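PDB 4E3X: delta-1-pyrroline-5-carboxylate dehydrogenase, mitochondrial from Mus musculus, which oxidises L-glutamate gamma-semialdehyde to L-glutamate with NAD(+), the second and last step in the mitochondrial conversion of proline to glutamate. Local coordinates for residues B[114-119]-B[252-257]; B[353-358]-B[471-476]. All blocks are in the same frame, centred on the assembly; numbering follows the deposited sequence. Where two conformers were deposited one is given.

Interaction 1: B[114-119]-B[252-257]; sequences KEWDLK and AGLPPN
The last turn of helix 99-118 faces the loop between helix 239-251 and strand 259-261, and the backbones come closest at Trp116 and Pro255, whose CA atoms are 8.3 Å apart. Trp116 bridges that gap. Its CG lies anti to the backbone N (chi1 176°), which sends the indole toward the loop, six-membered ring foremost. There Trp116 CZ3 presses on Pro255 CD at 3.4 Å, with Pro255 CG at 3.7 Å from the same carbon, while its CH2 meets Leu254 CD1 at 3.8 Å. Both side chains run at about a right angle to that of Trp116. Helix 239-251 connects the neighbouring parallel strands 230-233 and 259-261, a beta-alpha-beta crossover of the five-stranded sheet, and is left through a Schellman motif, with Gly253 taking up positive phi; Leu254 and Pro255 follow directly. The other end of the indole is tied down as well, since Trp116 NE1 donates a hydrogen bond to Ala224 O. Lys119 adds a looser touch at the margin, its CE 4.3 Å from Pro255 CG. Leu254 also packs on Val127 of helix 121-136, and on another side of helix 99-118 Asp117 makes a salt bridge to Arg498 of the second subunit.

Interaction 2: B[353-358]-B[471-476]; sequences RLYVPK and DSTTSY
Arg353, on strand 351-357, reaches out to the chain leaving helix 463-472, and the backbones stay well apart: the nearest CA atoms, those of Arg353 and Thr474, are 10.5 Å from each other. At the start of 471-476, Asp471 turns away from the strand and forms a salt bridge with Arg524. Thr473 is the first to face the strand. Its OG1 bonds back to Leu469 O in the helix and accepts a hydrogen bond from a water at 2.8 Å, and that water sits in the plane of the Tyr355 ring, 2.6 Å from Tyr355 OH. Thr474 makes the closest direct contact: its CG2 methyl lies over the centre of the Arg353 guanidinium, 3.5 Å from CZ. The arginine chain is extended from CG to NE, bringing the flat group under this methyl.

The strand belongs to the mixed sheet that, in the aldehyde dehydrogenase fold, forms the core of the catalytic domain; it runs between parallel neighbours 319-323 and 452-458. On this strand, Arg353 NH2 donates to Tyr355 OH at 3.0 Å, close to the guanidinium plane, and also to Val470 O near the end of the helix, while NE binds Lys318 O, so the group is gripped along its edge as the methyl covers one face. Thr474 OG1 accepts from Tyr476 N (3.0 Å), an ST turn. At Tyr476 the carbonyl O lies 3.2 Å from a second water, which in turn accepts from Arg353 NH1.

The two contacts lie on opposite sides of the chain's centre, with their own centres 47 Å apart and nearest atoms about 31 Å apart. They follow in series: interaction 1 closes before interaction 2 opens. Interaction 1 packs the end of helix 99-118 against the loop that leads into 259-261, an outermost strand of the parallel five-stranded sheet of the NAD(+)-binding domain, close to the second subunit. Interaction 2 belongs to the other large sheet, where strand 351-357 begins just after the nucleophile Cys348; Thr474 is about 9 Å from the NAD(+)-binding Glu447, side chain to side chain. One thus packs a helix end on a loop of the cofactor-binding domain, the other joins strand and helix end within the catalytic domain.

Interaction 1: B[114-119]-B[252-257]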
ATOM      1  N   LYS B 114       9.349  18.158   9.657  1.00  8.72           N
ATOM      2  CA  LYS B 114      10.392  18.258   8.636  1.00  9.48           C
ATOM      3  C   LYS B 114      11.759  17.896   9.204  1.00  8.50           C
ATOM      4  O   LYS B 114      12.506  17.133   8.599  1.00  9.35           O
ATOM      5  CB  LYS B 114      10.424  19.658   8.019  1.00 11.69           C
ATOM      6  N   GLU B 115      12.062  18.423  10.385  1.00  8.68           N
ATOM      7  CA  GLU B 115      13.321  18.125  11.058  1.00  9.77           C
ATOM      8  C   GLU B 115      13.474  16.625  11.336  1.00  8.13           C
ATOM      9  O   GLU B 115      14.533  16.042  11.122  1.00  9.07           O
ATOM     10  CB  GLU B 115      13.425  18.937  12.358  1.00 12.37           C
ATOM     11  CG  GLU B 115      14.653  18.645  13.211  1.00 16.80           C
ATOM     12  CD  GLU B 115      14.644  19.376  14.553  1.00 20.57           C
ATOM     13  OE1 GLU B 115      13.549  19.730  15.054  1.00 21.26           O
ATOM     14  OE2 GLU B 115      15.741  19.593  15.113  1.00 22.57           O
ATOM     15  N   TRP B 116      12.396  16.000  11.794  1.00  7.73           N
ATOM     16  CA  TRP B 116      12.411  14.576  12.117  1.00  7.51           C
ATOM     17  C   TRP B 116      12.567  13.729  10.848  1.00  6.41           C
ATOM     18  O   TRP B 116      13.345  12.771  10.816  1.00  7.49           O
ATOM     19  CB  TRP B 116      11.124  14.229  12.873  1.00  8.39           C
ATOM     20  CG  TRP B 116      10.930  12.780  13.202  1.00  7.61           C
ATOM     21  CD1 TRP B 116       9.968  11.951  12.689  1.00  7.48           C
ATOM     22  CD2 TRP B 116      11.688  11.990  14.131  1.00  7.13           C
ATOM     23  NE1 TRP B 116      10.084  10.694  13.239  1.00  6.94           N
ATOM     24  CE2 TRP B 116      11.132  10.691  14.122  1.00  7.37           C
ATOM     25  CE3 TRP B 116      12.782  12.252  14.967  1.00  9.18           C
ATOM     26  CZ2 TRP B 116      11.627   9.659  14.917  1.00  8.11           C
ATOM     27  CZ3 TRP B 116      13.276  11.221  15.755  1.00  9.03           C
ATOM     28  CH2 TRP B 116      12.696   9.939  15.723  1.00  9.47           C
ATOM     29  N   ASP B 117      11.835  14.098   9.804  1.00  7.00           N
ATOM     30  CA  ASP B 117      11.912  13.429   8.506  1.00  7.70           C
ATOM     31  C   ASP B 117      13.329  13.527   7.921  1.00  7.79           C
ATOM     32  O   ASP B 117      13.821  12.574   7.310  1.00  8.03           O
ATOM     33  CB  ASP B 117      10.871  14.061   7.573  1.00  7.95           C
ATOM     34  CG  ASP B 117      10.862  13.468   6.178  1.00  9.68           C
ATOM     35  OD1 ASP B 117      11.084  12.252   6.018  1.00  9.71           O
ATOM     36  OD2 ASP B 117      10.616  14.244   5.229  1.00 11.27           O
ATOM     37  N   LEU B 118      14.001  14.656   8.148  1.00  8.61           N
ATOM     38  CA  LEU B 118      15.354  14.851   7.618  1.00  9.81           C
ATOM     39  C   LEU B 118      16.440  14.136   8.426  1.00 10.97           C
ATOM     40  O   LEU B 118      17.576  14.001   7.961  1.00 12.70           O
ATOM     41  CB  LEU B 118      15.690  16.342   7.515  1.00 10.92           C
ATOM     42  CG  LEU B 118      15.028  17.077   6.349  1.00 13.03           C
ATOM     43  CD1 LEU B 118      15.135  18.589   6.528  1.00 14.49           C
ATOM     44  CD2 LEU B 118      15.648  16.664   5.022  1.00 13.68           C
ATOM     45  N   LYS B 119      16.108  13.691   9.635  1.00 11.48           N
ATOM     46  CA  LYS B 119      17.063  12.930  10.435  1.00 13.29           C
ATOM     47  C   LYS B 119      17.441  11.647   9.713  1.00 13.74           C
ATOM     48  O   LYS B 119      16.591  11.008   9.101  1.00 14.55           O
ATOM     49  CB  LYS B 119      16.446  12.536  11.770  1.00 15.84           C
ATOM     50  CG  LYS B 119      16.545  13.550  12.872  1.00 19.33           C
ATOM     51  CD  LYS B 119      16.239  12.865  14.198  1.00 21.37           C
ATOM     52  CE  LYS B 119      16.267  13.848  15.338  1.00 21.84           C
ATOM     53  NZ  LYS B 119      17.591  14.514  15.416  1.00 22.67           N
ATOM     54  N   ALA B 252      14.033   7.202  25.746  1.00  9.25           N
ATOM     55  CA  ALA B 252      14.974   6.618  24.789  1.00 10.57           C
ATOM     56  C   ALA B 252      15.406   7.630  23.733  1.00 10.80           C
ATOM     57  O   ALA B 252      16.212   7.312  22.858  1.00 12.06           O
ATOM     58  CB  ALA B 252      14.367   5.382  24.123  1.00 10.57           C
ATOM     59  N   GLY B 253      14.845   8.835  23.793  1.00 10.09           N
ATOM     60  CA  GLY B 253      15.293   9.915  22.934  1.00 10.84           C
ATOM     61  C   GLY B 253      14.321  10.370  21.855  1.00 10.04           C
ATOM     62  O   GLY B 253      14.685  11.184  21.005  1.00 11.01           O
ATOM     63  N   LEU B 254      13.090   9.873  21.871  1.00  8.52           N
ATOM     64  CA  LEU B 254      12.114  10.376  20.908  1.00  8.35           C
ATOM     65  C   LEU B 254      11.876  11.864  21.182  1.00  8.76           C
ATOM     66  O   LEU B 254      11.512  12.233  22.296  1.00  9.15           O
ATOM     67  CB  LEU B 254      10.799   9.603  21.016  1.00  8.56           C
ATOM     68  CG  LEU B 254       9.796   9.938  19.910  1.00  8.69           C
ATOM     69  CD1 LEU B 254      10.231   9.313  18.599  1.00 10.31           C
ATOM     70  CD2 LEU B 254       8.419   9.450  20.293  1.00  8.98           C
ATOM     71  N   PRO B 255      12.095  12.727  20.176  1.00  8.74           N
ATOM     72  CA  PRO B 255      11.940  14.167  20.407  1.00  9.41           C
ATOM     73  C   PRO B 255      10.487  14.556  20.674  1.00  8.91           C
ATOM     74  O   PRO B 255       9.570  13.793  20.351  1.00  8.56           O
ATOM     75  CB  PRO B 255      12.414  14.785  19.083  1.00  9.76           C
ATOM     76  CG  PRO B 255      13.284  13.751  18.465  1.00 10.05           C
ATOM     77  CD  PRO B 255      12.643  12.445  18.839  1.00  9.00           C
ATOM     78  N   PRO B 256      10.270  15.737  21.267  1.00  8.42           N
ATOM     79  CA  PRO B 256       8.891  16.200  21.455  1.00  8.32           C
ATOM     80  C   PRO B 256       8.146  16.390  20.133  1.00  7.93           C
ATOM     81  O   PRO B 256       8.756  16.692  19.098  1.00  8.81           O
ATOM     82  CB  PRO B 256       9.060  17.546  22.179  1.00 10.00           C
ATOM     83  CG  PRO B 256      10.458  17.964  21.891  1.00 11.10           C
ATOM     84  CD  PRO B 256      11.257  16.702  21.784  1.00  9.65           C
ATOM     85  N   ASN B 257       6.832  16.199  20.192  1.00  7.35           N
ATOM     86  CA  ASN B 257       5.925  16.433  19.065  1.00  7.40           C
ATOM     87  C   ASN B 257       6.021  15.422  17.932  1.00  7.12           C
ATOM     88  O   ASN B 257       5.426  15.624  16.871  1.00  9.94           O
ATOM     89  CB  ASN B 257       6.056  17.857  18.536  1.00  8.17           C
ATOM     90  CG  ASN B 257       5.691  18.879  19.586  1.00  8.15           C
ATOM     91  OD1 ASN B 257       4.566  18.888  20.103  1.00  8.48           O
ATOM     92  ND2 ASN B 257       6.652  19.727  19.948  1.00  9.66           N
TER

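Interaction 2: B[353-358]-B[471-476]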
ATOM      1  N   ARG B 353     -13.825 -21.588  16.277  1.00  9.51           N
ATOM      2  CA  ARG B 353     -14.539 -22.697  15.648  1.00 10.32           C
ATOM      3  C   ARG B 353     -13.607 -23.885  15.423  1.00  9.88           C
ATOM      4  O   ARG B 353     -12.539 -23.751  14.823  1.00 10.91           O
ATOM      5  CB  ARG B 353     -15.254 -22.263  14.366  1.00 14.26           C
ATOM      6  CG  ARG B 353     -14.440 -21.447  13.426  1.00 15.20           C
ATOM      7  CD  ARG B 353     -15.265 -20.923  12.251  1.00 13.66           C
ATOM      8  NE  ARG B 353     -14.379 -20.113  11.440  1.00 10.94           N
ATOM      9  CZ  ARG B 353     -14.195 -20.232  10.131  1.00  9.90           C
ATOM     10  NH1 ARG B 353     -13.326 -19.426   9.536  1.00 10.70           N
ATOM     11  NH2 ARG B 353     -14.865 -21.131   9.421  1.00  9.70           N
ATOM     12  N   LEU B 354     -14.023 -25.039  15.945  1.00  9.50           N
ATOM     13  CA  LEU B 354     -13.259 -26.274  15.850  1.00  9.12           C
ATOM     14  C   LEU B 354     -14.062 -27.274  15.027  1.00  9.44           C
ATOM     15  O   LEU B 354     -15.223 -27.532  15.331  1.00 10.69           O
ATOM     16  CB  LEU B 354     -13.017 -26.845  17.248  1.00 10.26           C
ATOM     17  CG  LEU B 354     -12.303 -28.203  17.321  1.00 10.80           C
ATOM     18  CD1 LEU B 354     -10.879 -28.100  16.832  1.00 11.22           C
ATOM     19  CD2 LEU B 354     -12.339 -28.776  18.728  1.00 11.86           C
ATOM     20  N   TYR B 355     -13.442 -27.828  13.990  1.00  9.53           N
ATOM     21  CA  TYR B 355     -14.089 -28.805  13.122  1.00  9.21           C
ATOM     22  C   TYR B 355     -13.430 -30.157  13.365  1.00 10.00           C
ATOM     23  O   TYR B 355     -12.229 -30.299  13.162  1.00 11.09           O
ATOM     24  CB  TYR B 355     -13.915 -28.402  11.652  1.00 10.11           C
ATOM     25  CG  TYR B 355     -14.588 -27.098  11.268  1.00  9.58           C
ATOM     26  CD1 TYR B 355     -15.824 -27.097  10.632  1.00  9.99           C
ATOM     27  CD2 TYR B 355     -13.977 -25.871  11.520  1.00  9.74           C
ATOM     28  CE1 TYR B 355     -16.450 -25.909  10.263  1.00  9.99           C
ATOM     29  CE2 TYR B 355     -14.602 -24.677  11.166  1.00 10.53           C
ATOM     30  CZ  TYR B 355     -15.831 -24.702  10.533  1.00 10.75           C
ATOM     31  OH  TYR B 355     -16.445 -23.515  10.173  1.00 11.65           O
ATOM     32  N   VAL B 356     -14.217 -31.139  13.807  1.00 10.15           N
ATOM     33  CA  VAL B 356     -13.680 -32.444  14.218  1.00 11.06           C
ATOM     34  C   VAL B 356     -14.355 -33.575  13.443  1.00 11.23           C
ATOM     35  O   VAL B 356     -15.575 -33.576  13.319  1.00 11.05           O
ATOM     36  CB  VAL B 356     -13.905 -32.682  15.743  1.00 12.94           C
ATOM     37  CG1 VAL B 356     -13.351 -34.033  16.183  1.00 14.50           C
ATOM     38  CG2 VAL B 356     -13.277 -31.572  16.556  1.00 13.39           C
ATOM     39  N   PRO B 357     -13.569 -34.545  12.930  1.00 10.96           N
ATOM     40  CA  PRO B 357     -14.193 -35.673  12.226  1.00 11.57           C
ATOM     41  C   PRO B 357     -14.839 -36.630  13.218  1.00 12.61           C
ATOM     42  O   PRO B 357     -14.335 -36.825  14.326  1.00 12.83           O
ATOM     43  CB  PRO B 357     -13.014 -36.345  11.516  1.00 11.88           C
ATOM     44  CG  PRO B 357     -11.837 -36.047  12.403  1.00 11.58           C
ATOM     45  CD  PRO B 357     -12.099 -34.672  12.990  1.00 11.32           C
ATOM     46  N   LYS B 358     -15.958 -37.218  12.815  1.00 12.93           N
ATOM     47  CA  LYS B 358     -16.704 -38.133  13.669  1.00 14.18           C
ATOM     48  C   LYS B 358     -15.824 -39.217  14.294  1.00 13.47           C
ATOM     49  O   LYS B 358     -15.965 -39.519  15.481  1.00 14.84           O
ATOM     50  CB  LYS B 358     -17.854 -38.752  12.874  1.00 14.76           C
ATOM     51  N   ASP B 471     -14.015 -22.373   4.674  1.00  9.72           N
ATOM     52  CA  ASP B 471     -13.647 -21.233   3.860  1.00  9.75           C
ATOM     53  C   ASP B 471     -14.777 -20.217   3.634  1.00 10.33           C
ATOM     54  O   ASP B 471     -14.514 -19.019   3.564  1.00 10.96           O
ATOM     55  CB  ASP B 471     -13.115 -21.747   2.518  1.00 11.29           C
ATOM     56  CG  ASP B 471     -12.796 -20.634   1.557  1.00 13.42           C
ATOM     57  OD1 ASP B 471     -11.859 -19.855   1.822  1.00 13.39           O
ATOM     58  OD2 ASP B 471     -13.481 -20.543   0.525  1.00 16.16           O
ATOM     59  N   SER B 472     -16.021 -20.687   3.523  1.00  9.52           N
ATOM     60  CA  SER B 472     -17.123 -19.823   3.095  1.00 11.38           C
ATOM     61  C   SER B 472     -18.052 -19.342   4.207  1.00 11.77           C
ATOM     62  O   SER B 472     -18.843 -18.424   3.994  1.00 13.94           O
ATOM     63  CB  SER B 472     -17.965 -20.541   2.041  1.00 12.97           C
ATOM     64  OG  SER B 472     -18.704 -21.586   2.647  1.00 14.31           O
ATOM     65  N   THR B 473     -17.970 -19.954   5.384  1.00 10.74           N
ATOM     66  CA  THR B 473     -18.957 -19.686   6.430  1.00 11.07           C
ATOM     67  C   THR B 473     -18.893 -18.265   6.987  1.00 11.09           C
ATOM     68  O   THR B 473     -19.930 -17.638   7.235  1.00 12.61           O
ATOM     69  CB  THR B 473     -18.863 -20.719   7.571  1.00 11.42           C
ATOM     70  OG1 THR B 473     -19.256 -22.001   7.062  1.00 12.80           O
ATOM     71  CG2 THR B 473     -19.777 -20.343   8.734  1.00 12.43           C
ATOM     72  N   THR B 474     -17.684 -17.739   7.162  1.00 10.01           N
ATOM     73  CA  THR B 474     -17.524 -16.437   7.793  1.00  9.49           C
ATOM     74  C   THR B 474     -17.082 -15.376   6.798  1.00  8.70           C
ATOM     75  O   THR B 474     -16.772 -15.675   5.646  1.00  9.63           O
ATOM     76  CB  THR B 474     -16.502 -16.471   8.954  1.00 10.27           C
ATOM     77  OG1 THR B 474     -15.172 -16.317   8.433  1.00 10.22           O
ATOM     78  CG2 THR B 474     -16.634 -17.762   9.758  1.00 10.60           C
ATOM     79  N   SER B 475     -17.036 -14.135   7.264  1.00  9.09           N
ATOM     80  CA  SER B 475     -16.596 -13.030   6.425  0.54  9.32           C
ATOM     81  C   SER B 475     -15.108 -12.744   6.602  1.00  8.49           C
ATOM     82  O   SER B 475     -14.569 -11.844   5.966  1.00  8.79           O
ATOM     83  CB  SER B 475     -17.384 -11.774   6.770  0.54 11.04           C
ATOM     84  OG  SER B 475     -17.037 -11.317   8.065  0.54 11.93           O
ATOM     85  N   TYR B 476     -14.448 -13.528   7.452  1.00  8.11           N
ATOM     86  CA  TYR B 476     -13.082 -13.225   7.884  1.00  8.40           C
ATOM     87  C   TYR B 476     -11.991 -14.069   7.230  1.00  8.33           C
ATOM     88  O   TYR B 476     -12.264 -15.111   6.631  1.00 10.16           O
ATOM     89  CB  TYR B 476     -12.996 -13.364   9.403  1.00  8.73           C
ATOM     90  CG  TYR B 476     -13.853 -12.384  10.177  1.00  9.59           C
ATOM     91  CD1 TYR B 476     -13.453 -11.057  10.337  1.00 11.04           C
ATOM     92  CD2 TYR B 476     -15.041 -12.790  10.784  1.00 10.32           C
ATOM     93  CE1 TYR B 476     -14.207 -10.161  11.063  1.00 11.57           C
ATOM     94  CE2 TYR B 476     -15.809 -11.894  11.525  1.00 12.25           C
ATOM     95  CZ  TYR B 476     -15.379 -10.583  11.658  1.00 12.89           C
ATOM     96  OH  TYR B 476     -16.115  -9.672  12.381  1.00 14.20           O
TER
HETATM   97  O   HOH W   1     -11.934 -18.247   7.194  1.00 19.80           O
HETATM   98  O   HOH W   2     -18.847 -23.769   9.165  1.00 13.23           O